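PDB 6LIR: TCR beta chain from Gallus gallus, which pairs with the TCR alpha chain to form the chicken alpha-beta T-cell receptor, which probably recognises peptide antigens presented by MHC molecules. Local coordinates for residues K136-C141 and T182-I187; W31-P36 and A84-A89. All coordinates share one frame; numbering follows the deposited sequence.

Interaction 1 of 2, residues K136-C141 and T182-I187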
# COMPACT_ATOMS: atom_id res chain seq x y z
N LYS B 136 2.32 23.28 -12.13
CA LYS B 136 2.72 21.92 -11.83
C LYS B 136 2.38 21.02 -13.01
O LYS B 136 1.46 21.30 -13.78
CB LYS B 136 2.02 21.37 -10.57
CG LYS B 136 2.20 22.21 -9.32
CD LYS B 136 1.22 21.79 -8.24
CE LYS B 136 1.18 22.80 -7.11
NZ LYS B 136 0.16 22.45 -6.09
N ALA B 137 3.15 19.95 -13.16
CA ALA B 137 2.90 18.93 -14.17
C ALA B 137 2.56 17.62 -13.47
O ALA B 137 3.33 17.14 -12.63
CB ALA B 137 4.12 18.74 -15.08
N THR B 138 1.42 17.04 -13.82
CA THR B 138 1.06 15.72 -13.33
C THR B 138 1.36 14.71 -14.43
O THR B 138 0.82 14.81 -15.54
CB THR B 138 -0.41 15.65 -12.92
OG1 THR B 138 -0.69 16.65 -11.93
CG2 THR B 138 -0.73 14.27 -12.34
N LEU B 139 2.20 13.73 -14.11
CA LEU B 139 2.54 12.66 -15.03
C LEU B 139 1.77 11.43 -14.60
O LEU B 139 1.93 10.95 -13.46
CB LEU B 139 4.05 12.38 -15.02
CG LEU B 139 5.00 13.56 -15.18
CD1 LEU B 139 6.44 13.08 -15.09
CD2 LEU B 139 4.74 14.26 -16.49
N VAL B 140 0.92 10.92 -15.48
CA VAL B 140 0.10 9.76 -15.18
C VAL B 140 0.69 8.56 -15.91
O VAL B 140 0.75 8.54 -17.14
CB VAL B 140 -1.36 9.99 -15.56
CG1 VAL B 140 -2.22 8.83 -15.09
CG2 VAL B 140 -1.85 11.30 -14.97
N CYS B 141 1.11 7.57 -15.14
CA CYS B 141 1.53 6.28 -15.67
C CYS B 141 0.38 5.31 -15.52
O CYS B 141 -0.17 5.15 -14.42
CB CYS B 141 2.77 5.78 -14.94
SG CYS B 141 3.35 4.18 -15.49
N THR B 182 -3.00 2.69 -11.82
CA THR B 182 -2.61 4.05 -12.18
C THR B 182 -1.70 4.63 -11.12
O THR B 182 -1.92 4.44 -9.92
CB THR B 182 -3.85 4.94 -12.36
OG1 THR B 182 -4.72 4.38 -13.35
CG2 THR B 182 -3.46 6.35 -12.79
N SER B 183 -0.69 5.38 -11.56
CA SER B 183 0.19 6.10 -10.66
C SER B 183 0.42 7.49 -11.21
O SER B 183 0.67 7.66 -12.41
CB SER B 183 1.53 5.39 -10.48
OG SER B 183 2.31 6.05 -9.50
N ARG B 184 0.32 8.49 -10.34
CA ARG B 184 0.52 9.88 -10.71
C ARG B 184 1.74 10.42 -9.99
O ARG B 184 1.89 10.20 -8.78
CB ARG B 184 -0.73 10.71 -10.39
CG ARG B 184 -1.90 10.40 -11.30
CD ARG B 184 -3.18 10.12 -10.52
NE ARG B 184 -3.03 9.02 -9.59
CZ ARG B 184 -3.94 8.07 -9.38
NH1 ARG B 184 -5.08 8.07 -10.06
NH2 ARG B 184 -3.70 7.11 -8.51
N LEU B 185 2.63 11.07 -10.73
CA LEU B 185 3.72 11.85 -10.16
C LEU B 185 3.49 13.31 -10.52
O LEU B 185 3.55 13.68 -11.70
CB LEU B 185 5.07 11.36 -10.68
CG LEU B 185 6.27 12.29 -10.47
CD1 LEU B 185 6.50 12.58 -8.99
CD2 LEU B 185 7.54 11.71 -11.11
N ARG B 186 3.22 14.13 -9.51
CA ARG B 186 3.01 15.56 -9.71
C ARG B 186 4.28 16.31 -9.31
O ARG B 186 4.79 16.14 -8.20
CB ARG B 186 1.82 16.07 -8.91
CG ARG B 186 1.30 17.43 -9.40
CD ARG B 186 -0.04 17.83 -8.80
NE ARG B 186 -0.73 18.81 -9.64
CZ ARG B 186 -1.74 19.58 -9.23
NH1 ARG B 186 -2.18 19.49 -7.98
NH2 ARG B 186 -2.30 20.44 -10.07
N ILE B 187 4.80 17.12 -10.23
CA ILE B 187 6.04 17.86 -10.01
C ILE B 187 5.83 19.33 -10.33
O ILE B 187 4.89 19.71 -11.03
CB ILE B 187 7.19 17.29 -10.86
CG1 ILE B 187 6.83 17.40 -12.34
CG2 ILE B 187 7.49 15.85 -10.48
CD1 ILE B 187 7.85 16.81 -13.27
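The R186 side chain lies against those of K136 and T138, crossing them obliquely. With CG anti to the backbone N (chi1 -162°) and the chain extended as far as NE, the guanidinium turns one face to K136 CD, which sits over its centre, 3.8 Å from R186 CZ. T138 OG1 is 3.1 Å from R186 NE and is hydrogen-bonded to E130, which also forms a salt bridge with R186. Two like charges end up close, K136 NZ being 4.2 Å from R186 NH1, and acidic partners probably offset them: besides E130, D135 of the TCR alpha chain pairs with R186, while E164 of the alpha chain takes K136. An alanine in place of R186 would probably leave D135 of the alpha chain without its mate and K136 CD without the flat group it lies on.

I187 and L139 carry the other face. I187 CG1 packs 4.1 Å from A137 CB, and L139 CD1 lies at 4.4 Å from both I187 CD1 and L185 CD2; W192 and F199 close over this apolar group. Further along the arginine face, V140 CG1 meets T182 CG2 at 3.6 Å.

Six backbone bonds tie the strands antiparallel, two each at A137-I187, L139-L185 and C141-S183; L139 N to L185 O is 2.8 Å. One sheet face thus looks into the domain, where C141 forms its disulfide with C201 beside W155, and the other meets the alpha chain: the B-E strand pair of an immunoglobulin C1-set domain, at the interface between the constant domains.

Interaction 2 of 2, residues W31-P36 and A84-A89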
# COMPACT_ATOMS: atom_id res chain seq x y z
N TRP B 31 5.99 -16.82 9.98
CA TRP B 31 5.30 -16.55 8.72
C TRP B 31 3.85 -16.23 9.05
O TRP B 31 3.21 -16.97 9.79
CB TRP B 31 5.39 -17.74 7.76
CG TRP B 31 6.62 -17.76 6.90
CD1 TRP B 31 7.71 -18.58 7.04
CD2 TRP B 31 6.89 -16.93 5.76
NE1 TRP B 31 8.63 -18.32 6.06
CE2 TRP B 31 8.16 -17.30 5.26
CE3 TRP B 31 6.19 -15.91 5.12
CZ2 TRP B 31 8.74 -16.69 4.15
CZ3 TRP B 31 6.77 -15.29 4.01
CH2 TRP B 31 8.03 -15.69 3.54
N TYR B 32 3.35 -15.14 8.48
CA TYR B 32 2.03 -14.62 8.79
C TYR B 32 1.23 -14.50 7.50
O TYR B 32 1.80 -14.27 6.42
CB TYR B 32 2.10 -13.24 9.47
CG TYR B 32 2.33 -13.30 10.96
CD1 TYR B 32 1.26 -13.43 11.83
CD2 TYR B 32 3.61 -13.22 11.50
CE1 TYR B 32 1.45 -13.48 13.20
CE2 TYR B 32 3.81 -13.27 12.87
CZ TYR B 32 2.73 -13.40 13.71
OH TYR B 32 2.91 -13.46 15.08
N LEU B 33 -0.08 -14.66 7.61
CA LEU B 33 -0.97 -14.57 6.46
C LEU B 33 -1.87 -13.36 6.63
O LEU B 33 -2.51 -13.20 7.68
CB LEU B 33 -1.81 -15.84 6.33
CG LEU B 33 -2.64 -16.01 5.06
CD1 LEU B 33 -1.90 -16.91 4.08
CD2 LEU B 33 -4.01 -16.59 5.39
N GLN B 34 -1.92 -12.52 5.61
CA GLN B 34 -2.82 -11.37 5.57
C GLN B 34 -3.79 -11.54 4.42
O GLN B 34 -3.37 -11.59 3.26
CB GLN B 34 -2.04 -10.06 5.43
CG GLN B 34 -2.94 -8.82 5.45
CD GLN B 34 -2.20 -7.55 5.10
OE1 GLN B 34 -1.85 -7.32 3.94
NE2 GLN B 34 -1.95 -6.71 6.11
N GLN B 35 -5.07 -11.64 4.73
CA GLN B 35 -6.11 -11.60 3.72
C GLN B 35 -7.10 -10.50 4.08
O GLN B 35 -7.24 -10.15 5.26
CB GLN B 35 -6.82 -12.95 3.60
CG GLN B 35 -5.89 -14.07 3.15
CD GLN B 35 -6.55 -15.44 3.17
OE1 GLN B 35 -7.17 -15.83 4.15
NE2 GLN B 35 -6.39 -16.18 2.07
N PRO B 36 -7.78 -9.91 3.08
CA PRO B 36 -8.72 -8.81 3.35
C PRO B 36 -9.65 -9.06 4.53
O PRO B 36 -10.42 -10.04 4.53
CB PRO B 36 -9.50 -8.70 2.04
CG PRO B 36 -8.52 -9.13 1.00
CD PRO B 36 -7.68 -10.21 1.64
N ALA B 84 -2.91 -14.74 -1.01
CA ALA B 84 -2.76 -13.90 0.18
C ALA B 84 -1.50 -13.06 0.03
O ALA B 84 -0.73 -13.23 -0.92
CB ALA B 84 -2.70 -14.73 1.46
N ILE B 85 -1.31 -12.16 0.98
CA ILE B 85 -0.02 -11.52 1.19
C ILE B 85 0.63 -12.19 2.40
O ILE B 85 0.01 -12.29 3.47
CB ILE B 85 -0.16 -10.00 1.41
CG1 ILE B 85 -0.91 -9.36 0.25
CG2 ILE B 85 1.21 -9.36 1.57
CD1 ILE B 85 -1.01 -7.85 0.35
N TYR B 86 1.85 -12.66 2.22
CA TYR B 86 2.56 -13.42 3.24
C TYR B 86 3.64 -12.54 3.84
O TYR B 86 4.41 -11.91 3.10
CB TYR B 86 3.18 -14.69 2.66
CG TYR B 86 2.18 -15.76 2.26
CD1 TYR B 86 1.41 -15.61 1.12
CD2 TYR B 86 2.01 -16.90 3.03
CE1 TYR B 86 0.49 -16.58 0.75
CE2 TYR B 86 1.10 -17.88 2.66
CZ TYR B 86 0.34 -17.71 1.52
OH TYR B 86 -0.57 -18.66 1.15
N PHE B 87 3.70 -12.48 5.16
CA PHE B 87 4.68 -11.66 5.85
C PHE B 87 5.56 -12.55 6.70
O PHE B 87 5.06 -13.34 7.51
CB PHE B 87 4.00 -10.60 6.72
CG PHE B 87 3.44 -9.43 5.95
CD1 PHE B 87 4.27 -8.42 5.50
CD2 PHE B 87 2.08 -9.35 5.68
CE1 PHE B 87 3.76 -7.35 4.78
CE2 PHE B 87 1.56 -8.28 4.97
CZ PHE B 87 2.40 -7.27 4.52
N CYS B 88 6.87 -12.43 6.50
CA CYS B 88 7.85 -13.02 7.40
C CYS B 88 8.22 -12.01 8.47
O CYS B 88 8.30 -10.80 8.20
CB CYS B 88 9.10 -13.47 6.65
SG CYS B 88 10.44 -13.85 7.77
N ALA B 89 8.45 -12.50 9.68
CA ALA B 89 8.81 -11.63 10.78
C ALA B 89 9.84 -12.32 11.65
O ALA B 89 9.95 -13.55 11.65
CB ALA B 89 7.57 -11.25 11.62
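W31-Q34 and A84-A89 run antiparallel, their axes 4.6 Å apart at closest and 151° between their directions. Two hydrogen-bonded pairs hold them, Y32 with F87 and Q34 with I85; the Y32 N to F87 O bond is 2.7 Å, though bent to 147° at the hydrogen.

On the inner face, C88 CB stands over the six-membered ring of W31, 3.8 Å from its centroid and almost on the ring normal, a CH-pi contact. C88 SG lies obliquely at 5.0 Å from that centroid, a sulfur-aromatic approach, and is bonded on to C20. W31 CZ3 also touches Y86 CB, the side chains crossing at about a right angle, and W31 NE1 is held by F71 O. L33 CG, anti to the backbone N (chi1 -171°), carries CD1 over one face of the Y86 ring, 3.5 Å from Y86 CE2; L33 CD1 meets A84 CB at the same distance. The Y86 hydroxyl is hydrogen-bonded to the carbonyl of H82, four residues earlier, the tyrosine corner.

The opposite face carries Y32, Q34, I85 and F87. Q34 CB lies 4.0 Å from F87 CE2. Y32 CB and F87 CB pack at 4.3 Å, and the Y32 ring meets F99 of the TCR alpha chain edge to face.

Disulfide cysteine, tryptophan packed against it and tyrosine two residues earlier are hallmark residues in the core of an immunoglobulin V-set domain, here on its C and F strands.

How the interactions relate
The two interactions belong to separate immunoglobulin domains of one chain, interaction 2 in the V-set domain and interaction 1 in the C1-set domain. Their centres are 31 Å apart, on opposite sides of the chain's centre, and their nearest atoms remain about 16 Å from each other, so neither touches the other. Each joins two antiparallel strands that include one cysteine of its domain's disulfide, and each turns one sheet face inward and the other to the TCR alpha chain. The partner is met differently: through salt bridges of K136 and R186 together with packing of T138, V140 and T182 in interaction 1, and with an aromatic contact in interaction 2. Both domains thus contribute to the contact with the alpha chain.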